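Local structure of aromatic-L-amino-acid decarboxylase (Catharanthus roseus, 6EEW) at residues 100-105 with 469-474; 289-294 with 420-425. The protein catalyses the pyridoxal 5'-phosphate-dependent decarboxylation of L-tryptophan to tryptamine and of 5-hydroxy-L-tryptophan to serotonin. All coordinates share one frame; numbering follows the deposited sequence.

Contact 1 (100-105 with 469-474); sequences FFPATV and RLAVGS. With TRP (tryptophan), chain E.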
ATOM      1  N   PHE A 100     -11.919  13.750  12.086  1.00 42.30           N
ATOM      2  CA  PHE A 100     -11.336  12.421  12.205  1.00 42.44           C
ATOM      3  C   PHE A 100     -10.112  12.424  13.108  1.00 45.65           C
ATOM      4  O   PHE A 100     -10.215  12.690  14.312  1.00 50.65           O
ATOM      5  CB  PHE A 100     -10.996  11.889  10.813  1.00 46.63           C
ATOM      6  CG  PHE A 100     -12.125  12.035   9.822  1.00 50.33           C
ATOM      7  CD1 PHE A 100     -13.210  11.169   9.850  1.00 54.59           C
ATOM      8  CD2 PHE A 100     -12.107  13.047   8.873  1.00 54.42           C
ATOM      9  CE1 PHE A 100     -14.274  11.305   8.933  1.00 52.99           C
ATOM     10  CE2 PHE A 100     -13.158  13.190   7.960  1.00 56.11           C
ATOM     11  CZ  PHE A 100     -14.238  12.315   7.991  1.00 53.27           C
ATOM     12  N   PHE A 101      -8.962  12.072  12.544  1.00 43.11           N
ATOM     13  CA  PHE A 101      -7.654  12.241  13.144  1.00 44.36           C
ATOM     14  C   PHE A 101      -6.792  12.990  12.146  1.00 49.33           C
ATOM     15  O   PHE A 101      -6.804  12.662  10.959  1.00 53.90           O
ATOM     16  CB  PHE A 101      -6.968  10.908  13.473  1.00 46.52           C
ATOM     17  CG  PHE A 101      -7.478  10.234  14.711  1.00 48.18           C
ATOM     18  CD1 PHE A 101      -7.805  10.973  15.833  1.00 49.94           C
ATOM     19  CD2 PHE A 101      -7.604   8.853  14.759  1.00 43.92           C
ATOM     20  CE1 PHE A 101      -8.263  10.355  16.970  1.00 48.91           C
ATOM     21  CE2 PHE A 101      -8.065   8.231  15.892  1.00 43.78           C
ATOM     22  CZ  PHE A 101      -8.395   8.986  17.005  1.00 46.85           C
ATOM     23  N   PRO A 102      -6.020  13.966  12.591  1.00 53.34           N
ATOM     24  CA  PRO A 102      -5.144  14.684  11.661  1.00 47.00           C
ATOM     25  C   PRO A 102      -4.107  13.758  11.043  1.00 46.67           C
ATOM     26  O   PRO A 102      -3.689  12.761  11.636  1.00 45.62           O
ATOM     27  CB  PRO A 102      -4.486  15.749  12.543  1.00 44.99           C
ATOM     28  CG  PRO A 102      -4.608  15.215  13.947  1.00 51.85           C
ATOM     29  CD  PRO A 102      -5.889  14.446  13.980  1.00 51.59           C
ATOM     30  N   ALA A 103      -3.691  14.096   9.835  1.00 42.73           N
ATOM     31  CA  ALA A 103      -2.596  13.404   9.169  1.00 50.44           C
ATOM     32  C   ALA A 103      -1.422  14.370   9.178  1.00 53.44           C
ATOM     33  O   ALA A 103      -1.315  15.244   8.310  1.00 54.64           O
ATOM     34  CB  ALA A 103      -2.988  12.972   7.759  1.00 44.92           C
ATOM     35  N   THR A 104      -0.543  14.209  10.160  1.00 53.49           N
ATOM     36  CA  THR A 104       0.501  15.194  10.408  1.00 53.80           C
ATOM     37  C   THR A 104       1.679  14.982   9.469  1.00 53.66           C
ATOM     38  O   THR A 104       1.947  13.866   9.022  1.00 54.65           O
ATOM     39  CB  THR A 104       0.947  15.131  11.868  1.00 47.29           C
ATOM     40  OG1 THR A 104       1.543  13.855  12.141  1.00 46.46           O
ATOM     41  CG2 THR A 104      -0.259  15.298  12.745  1.00 45.35           C
ATOM     42  N   VAL A 105       2.385  16.071   9.165  1.00 54.13           N
ATOM     43  CA  VAL A 105       3.419  16.068   8.137  1.00 54.14           C
ATOM     44  C   VAL A 105       4.621  16.867   8.630  1.00 55.73           C
ATOM     45  O   VAL A 105       4.583  17.503   9.683  1.00 50.05           O
ATOM     46  CB  VAL A 105       2.905  16.643   6.802  1.00 49.24           C
ATOM     47  CG1 VAL A 105       1.675  15.862   6.317  1.00 36.10           C
ATOM     48  CG2 VAL A 105       2.589  18.136   6.944  1.00 49.25           C
ATOM     49  N   ARG A 469     -16.504  16.349  18.039  1.00 53.63           N
ATOM     50  CA  ARG A 469     -15.108  16.028  18.303  1.00 49.17           C
ATOM     51  C   ARG A 469     -14.221  17.165  17.829  1.00 50.94           C
ATOM     52  O   ARG A 469     -14.458  17.757  16.770  1.00 57.33           O
ATOM     53  CB  ARG A 469     -14.668  14.727  17.623  1.00 50.19           C
ATOM     54  CG  ARG A 469     -15.408  13.455  18.039  1.00 50.70           C
ATOM     55  CD  ARG A 469     -15.316  12.364  16.954  1.00 44.85           C
ATOM     56  NE  ARG A 469     -13.991  11.742  16.844  1.00 45.80           N
ATOM     57  CZ  ARG A 469     -13.003  12.201  16.069  1.00 45.49           C
ATOM     58  NH1 ARG A 469     -13.175  13.292  15.338  1.00 46.81           N
ATOM     59  NH2 ARG A 469     -11.836  11.576  16.025  1.00 42.88           N
ATOM     60  N   LEU A 470     -13.184  17.452  18.609  1.00 54.05           N
ATOM     61  CA  LEU A 470     -12.114  18.352  18.197  1.00 55.53           C
ATOM     62  C   LEU A 470     -10.821  17.547  18.207  1.00 54.15           C
ATOM     63  O   LEU A 470     -10.290  17.222  19.274  1.00 58.24           O
ATOM     64  CB  LEU A 470     -12.020  19.566  19.113  1.00 50.15           C
ATOM     65  CG  LEU A 470     -11.154  20.666  18.505  1.00 54.04           C
ATOM     66  CD1 LEU A 470     -11.930  21.407  17.392  1.00 51.94           C
ATOM     67  CD2 LEU A 470     -10.621  21.623  19.589  1.00 51.16           C
ATOM     68  N   ALA A 471     -10.335  17.214  17.017  1.00 52.82           N
ATOM     69  CA  ALA A 471      -9.132  16.403  16.851  1.00 54.91           C
ATOM     70  C   ALA A 471      -7.991  17.362  16.534  1.00 56.20           C
ATOM     71  O   ALA A 471      -7.757  17.731  15.380  1.00 57.70           O
ATOM     72  CB  ALA A 471      -9.333  15.350  15.766  1.00 56.94           C
ATOM     73  N   VAL A 472      -7.302  17.796  17.578  1.00 58.95           N
ATOM     74  CA  VAL A 472      -6.216  18.752  17.428  1.00 55.30           C
ATOM     75  C   VAL A 472      -4.963  18.021  16.972  1.00 59.98           C
ATOM     76  O   VAL A 472      -4.718  16.876  17.364  1.00 63.66           O
ATOM     77  CB  VAL A 472      -5.984  19.514  18.741  1.00 45.13           C
ATOM     78  CG1 VAL A 472      -4.851  20.495  18.572  1.00 41.67           C
ATOM     79  CG2 VAL A 472      -7.259  20.229  19.160  1.00 36.91           C
ATOM     80  N   GLY A 473      -4.180  18.667  16.120  1.00 62.35           N
ATOM     81  CA  GLY A 473      -2.925  18.070  15.718  1.00 61.10           C
ATOM     82  C   GLY A 473      -2.458  18.395  14.315  1.00 59.77           C
ATOM     83  O   GLY A 473      -1.261  18.270  14.039  1.00 63.17           O
ATOM     84  N   SER A 474      -3.353  18.861  13.445  1.00 55.61           N
ATOM     85  CA  SER A 474      -2.949  19.230  12.093  1.00 58.06           C
ATOM     86  C   SER A 474      -1.729  20.145  12.143  1.00 58.48           C
ATOM     87  O   SER A 474      -1.709  21.146  12.872  1.00 57.59           O
ATOM     88  CB  SER A 474      -4.111  19.917  11.370  1.00 57.82           C
ATOM     89  OG  SER A 474      -3.766  20.261  10.039  1.00 57.12           O
TER
HETATM   90  N   TRP E 601     -10.057   7.408  12.293  1.00 87.59           N
HETATM   91  CA  TRP E 601     -10.925   8.262  11.499  1.00 81.32           C
HETATM   92  C   TRP E 601     -12.123   7.495  10.943  1.00 84.36           C
HETATM   93  O   TRP E 601     -12.179   7.185   9.752  1.00 85.71           O
HETATM   94  CB  TRP E 601     -10.125   8.912  10.366  1.00 80.57           C
HETATM   95  CG  TRP E 601      -9.175   7.994   9.627  1.00 79.70           C
HETATM   96  CD1 TRP E 601      -9.400   6.704   9.245  1.00 82.40           C
HETATM   97  CD2 TRP E 601      -7.840   8.314   9.188  1.00 75.89           C
HETATM   98  NE1 TRP E 601      -8.290   6.200   8.600  1.00 82.76           N
HETATM   99  CE2 TRP E 601      -7.323   7.169   8.551  1.00 76.28           C
HETATM  100  CE3 TRP E 601      -7.036   9.456   9.276  1.00 71.97           C
HETATM  101  CZ2 TRP E 601      -6.045   7.133   8.005  1.00 71.40           C
HETATM  102  CZ3 TRP E 601      -5.767   9.420   8.733  1.00 70.65           C
HETATM  103  CH2 TRP E 601      -5.284   8.268   8.106  1.00 71.91           C
HETATM  104  OXT TRP E 601     -13.071   7.179  11.673  1.00 86.02           O
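Arg469 reaches across to the backbone carbonyl of Phe100. Its NH2 donates to Phe100 O over 2.6 Å, with an N-H...O angle of 166°. The oxygen lies in the guanidinium plane, but NH2 sits above the plane of the carbonyl. NH1 adds a weak bond to the same Phe100 O at 3.2 Å. The arginine chain bends at chi3 (73°), which turns the guanidinium in toward this oxygen. NE and NH2 also bond Ser263 O and Thr262 O, so carbonyls from two parts of the chain grip the buried group and fix its rotation. Phe101 crosses the arginine side chain at about a right angle, its ring tilted 59° to the guanidinium plane. Its CE1 lies 3.9 Å from Arg469 NH2.

Farther along, Pro102 packs against the end of the strand. Its CD meets the methyl of Ala471, its CG lies 3.8 Å from Gly473 CA, and its CB comes within 3.4 Å of Ser474 N. A beta carbon on Gly473 would probably run into Pro102 CG. Thr104 sets CG2 anti to its carbonyl carbon and brings it within 3.4 Å of Gly473 O. Its OG1 turns to other partners, Leu322 N and the backbone O of the pyridoxal-lysine at position 319.

Phe100 and Phe101 belong to the tryptophan pocket, and Pro102 is a substrate-binding residue. Phe100 CG lies 3.7 Å from CB of the bound tryptophan. Phe124 of the second subunit meets the Phe100 ring edge-to-face, consistent with a pocket built at the dimer interface. Segment 100-105 is the loop between helices 74-85 and 107-119. Segment 469-474 ends strand 465-471, beside strand 424-429 and with helix 375-409 packed on Leu470 and Val472.

Contact 2 (289-294 with 420-425); sequences AYAGSA and RNFSLV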
ATOM      1  N   ALA A 289      -2.960   2.870  16.202  1.00 43.64           N
ATOM      2  CA  ALA A 289      -2.771   3.684  15.007  1.00 44.52           C
ATOM      3  C   ALA A 289      -2.495   5.137  15.371  1.00 46.26           C
ATOM      4  O   ALA A 289      -1.485   5.714  14.958  1.00 41.78           O
ATOM      5  CB  ALA A 289      -3.996   3.595  14.104  1.00 48.36           C
ATOM      6  N   TYR A 290      -3.352   5.726  16.198  1.00 46.66           N
ATOM      7  CA  TYR A 290      -3.203   7.144  16.526  1.00 49.08           C
ATOM      8  C   TYR A 290      -2.371   7.342  17.789  1.00 45.43           C
ATOM      9  O   TYR A 290      -1.293   7.946  17.734  1.00 46.27           O
ATOM     10  CB  TYR A 290      -4.585   7.807  16.655  1.00 48.18           C
ATOM     11  CG  TYR A 290      -4.636   9.103  17.445  1.00 45.29           C
ATOM     12  CD1 TYR A 290      -4.212  10.303  16.881  1.00 36.48           C
ATOM     13  CD2 TYR A 290      -5.143   9.134  18.746  1.00 45.74           C
ATOM     14  CE1 TYR A 290      -4.272  11.495  17.596  1.00 48.21           C
ATOM     15  CE2 TYR A 290      -5.199  10.332  19.486  1.00 38.00           C
ATOM     16  CZ  TYR A 290      -4.765  11.498  18.899  1.00 42.91           C
ATOM     17  OH  TYR A 290      -4.823  12.675  19.599  1.00 49.89           O
ATOM     18  N   ALA A 291      -2.840   6.808  18.925  1.00 43.11           N
ATOM     19  CA  ALA A 291      -2.256   7.151  20.222  1.00 44.69           C
ATOM     20  C   ALA A 291      -0.865   6.559  20.435  1.00 46.17           C
ATOM     21  O   ALA A 291      -0.097   7.094  21.235  1.00 49.82           O
ATOM     22  CB  ALA A 291      -3.180   6.684  21.355  1.00 46.60           C
ATOM     23  N   GLY A 292      -0.513   5.488  19.731  1.00 50.85           N
ATOM     24  CA  GLY A 292       0.800   4.899  19.933  1.00 47.56           C
ATOM     25  C   GLY A 292       1.938   5.889  19.767  1.00 43.34           C
ATOM     26  O   GLY A 292       2.928   5.836  20.501  1.00 52.59           O
ATOM     27  N   SER A 293       1.816   6.816  18.815  1.00 38.00           N
ATOM     28  CA  SER A 293       2.902   7.780  18.648  1.00 40.64           C
ATOM     29  C   SER A 293       3.158   8.539  19.946  1.00 38.80           C
ATOM     30  O   SER A 293       4.319   8.806  20.306  1.00 42.95           O
ATOM     31  CB  SER A 293       2.570   8.750  17.524  1.00 38.33           C
ATOM     32  OG  SER A 293       2.445   8.046  16.305  1.00 53.24           O
ATOM     33  N   ALA A 294       2.090   8.827  20.690  1.00 34.84           N
ATOM     34  CA  ALA A 294       2.217   9.554  21.959  1.00 44.59           C
ATOM     35  C   ALA A 294       3.048   8.788  22.977  1.00 48.30           C
ATOM     36  O   ALA A 294       3.636   9.385  23.885  1.00 53.14           O
ATOM     37  CB  ALA A 294       0.833   9.834  22.536  1.00 37.31           C
ATOM     38  N   ARG A 420     -10.702  13.360  28.148  1.00 57.89           N
ATOM     39  CA  ARG A 420      -9.722  13.615  27.099  1.00 61.46           C
ATOM     40  C   ARG A 420      -8.434  12.881  27.451  1.00 62.52           C
ATOM     41  O   ARG A 420      -7.739  13.272  28.391  1.00 57.90           O
ATOM     42  CB  ARG A 420      -9.479  15.116  26.950  1.00 61.58           C
ATOM     43  CG  ARG A 420      -8.358  15.465  25.971  1.00 56.67           C
ATOM     44  CD  ARG A 420      -7.684  16.795  26.295  1.00 50.13           C
ATOM     45  NE  ARG A 420      -7.110  16.792  27.634  1.00 56.10           N
ATOM     46  CZ  ARG A 420      -5.971  16.194  27.964  1.00 57.36           C
ATOM     47  NH1 ARG A 420      -5.269  15.531  27.058  1.00 60.21           N
ATOM     48  NH2 ARG A 420      -5.543  16.240  29.211  1.00 52.77           N
ATOM     49  N   ASN A 421      -8.118  11.815  26.704  1.00 56.36           N
ATOM     50  CA  ASN A 421      -6.910  11.035  26.955  1.00 53.49           C
ATOM     51  C   ASN A 421      -5.698  11.550  26.197  1.00 49.34           C
ATOM     52  O   ASN A 421      -4.567  11.386  26.662  1.00 46.39           O
ATOM     53  CB  ASN A 421      -7.123   9.578  26.536  1.00 60.65           C
ATOM     54  CG  ASN A 421      -8.249   8.905  27.285  1.00 65.87           C
ATOM     55  OD1 ASN A 421      -8.347   9.005  28.510  1.00 63.16           O
ATOM     56  ND2 ASN A 421      -9.114   8.213  26.546  1.00 68.44           N
ATOM     57  N   PHE A 422      -5.902  12.134  25.025  1.00 55.14           N
ATOM     58  CA  PHE A 422      -4.798  12.572  24.186  1.00 55.06           C
ATOM     59  C   PHE A 422      -5.118  13.939  23.593  1.00 59.61           C
ATOM     60  O   PHE A 422      -5.259  14.924  24.323  1.00 56.89           O
ATOM     61  CB  PHE A 422      -4.532  11.528  23.092  1.00 54.08           C
ATOM     62  CG  PHE A 422      -4.310  10.132  23.627  1.00 45.76           C
ATOM     63  CD1 PHE A 422      -3.061   9.742  24.089  1.00 46.82           C
ATOM     64  CD2 PHE A 422      -5.351   9.227  23.697  1.00 42.74           C
ATOM     65  CE1 PHE A 422      -2.849   8.460  24.586  1.00 39.02           C
ATOM     66  CE2 PHE A 422      -5.147   7.945  24.188  1.00 43.92           C
ATOM     67  CZ  PHE A 422      -3.884   7.565  24.634  1.00 40.99           C
ATOM     68  N   SER A 423      -5.229  14.014  22.266  1.00 61.39           N
ATOM     69  CA  SER A 423      -5.430  15.281  21.577  1.00 54.84           C
ATOM     70  C   SER A 423      -6.871  15.489  21.116  1.00 50.07           C
ATOM     71  O   SER A 423      -7.176  16.526  20.513  1.00 56.09           O
ATOM     72  CB  SER A 423      -4.476  15.390  20.388  1.00 55.93           C
ATOM     73  OG  SER A 423      -4.816  16.512  19.609  1.00 67.21           O
ATOM     74  N   LEU A 424      -7.752  14.521  21.345  1.00 39.27           N
ATOM     75  CA  LEU A 424      -9.122  14.582  20.845  1.00 43.35           C
ATOM     76  C   LEU A 424     -10.046  14.938  21.994  1.00 44.03           C
ATOM     77  O   LEU A 424     -10.007  14.282  23.039  1.00 39.65           O
ATOM     78  CB  LEU A 424      -9.550  13.247  20.222  1.00 41.32           C
ATOM     79  CG  LEU A 424     -11.061  13.030  20.162  1.00 44.93           C
ATOM     80  CD1 LEU A 424     -11.720  14.010  19.199  1.00 46.26           C
ATOM     81  CD2 LEU A 424     -11.388  11.592  19.794  1.00 46.51           C
ATOM     82  N   VAL A 425     -10.889  15.952  21.787  1.00 45.44           N
ATOM     83  CA  VAL A 425     -11.831  16.429  22.800  1.00 49.16           C
ATOM     84  C   VAL A 425     -13.248  16.136  22.318  1.00 53.69           C
ATOM     85  O   VAL A 425     -13.665  16.632  21.266  1.00 63.19           O
ATOM     86  CB  VAL A 425     -11.646  17.933  23.073  1.00 47.74           C
ATOM     87  CG1 VAL A 425     -12.585  18.425  24.178  1.00 42.96           C
ATOM     88  CG2 VAL A 425     -10.214  18.243  23.393  1.00 43.37           C
TER
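Ala291 sets its methyl over one face of the Phe422 ring. This CH-pi contact puts CB 3.6 Å from the ring centroid, 18° off the normal and displaced toward CZ. Ala294 CB, three residues on, approaches Phe422 CD1 at 4.2 Å. The ring gets there with CG anti to the carbonyl carbon of Phe422. Tyr290 slides past in the opposite direction, and its CE2 lies 3.9 Å from Phe422 CB. An alanine in place of Phe422 would probably open a gap beside Ala291 and Ala294, whose methyls would lose the ring they pack on.

The contact joins a loop of the large central sheet to the lead-in of the small antiparallel sheet in a fold-type I pyridoxal-phosphate enzyme. Segment 289-294 follows strand 283-287 of the large central sheet. Segment 420-425 leads into strand 424-429 of the small antiparallel sheet.

Beyond the rings, Tyr290 OH receives the backbone N-H of Ser423 at 3.0 Å, but the hydroxyl is crowded in the model and its place is less certain. At the outer edge Arg420 NH1 donates to Phe422 O over 2.8 Å, in the carbonyl plane and on a lone pair. Arg420 NE forms a salt bridge with Glu405 of helix 375-409.

Contacts 1 and 2 have centres about 10 Å apart and meet on the small antiparallel sheet, where strands 465-471 and 424-429 are neighbours. Leu470 N and Val425 O, 2.8 Å apart, are a probable hydrogen bond between them. Leu424 CD1 packs on Arg469 CB at 3.4 Å. A second bridge is aromatic: Phe101 of contact 1 stacks with Tyr290 of contact 2. Phe101 lines the tryptophan pocket directly. Tyr290 stands behind it, with its nearest side-chain atom about 7 Å from the ligand and about 5 Å from Pro102. Contact 1 thus forms part of the pocket wall, and contact 2 reaches it from behind through Tyr290.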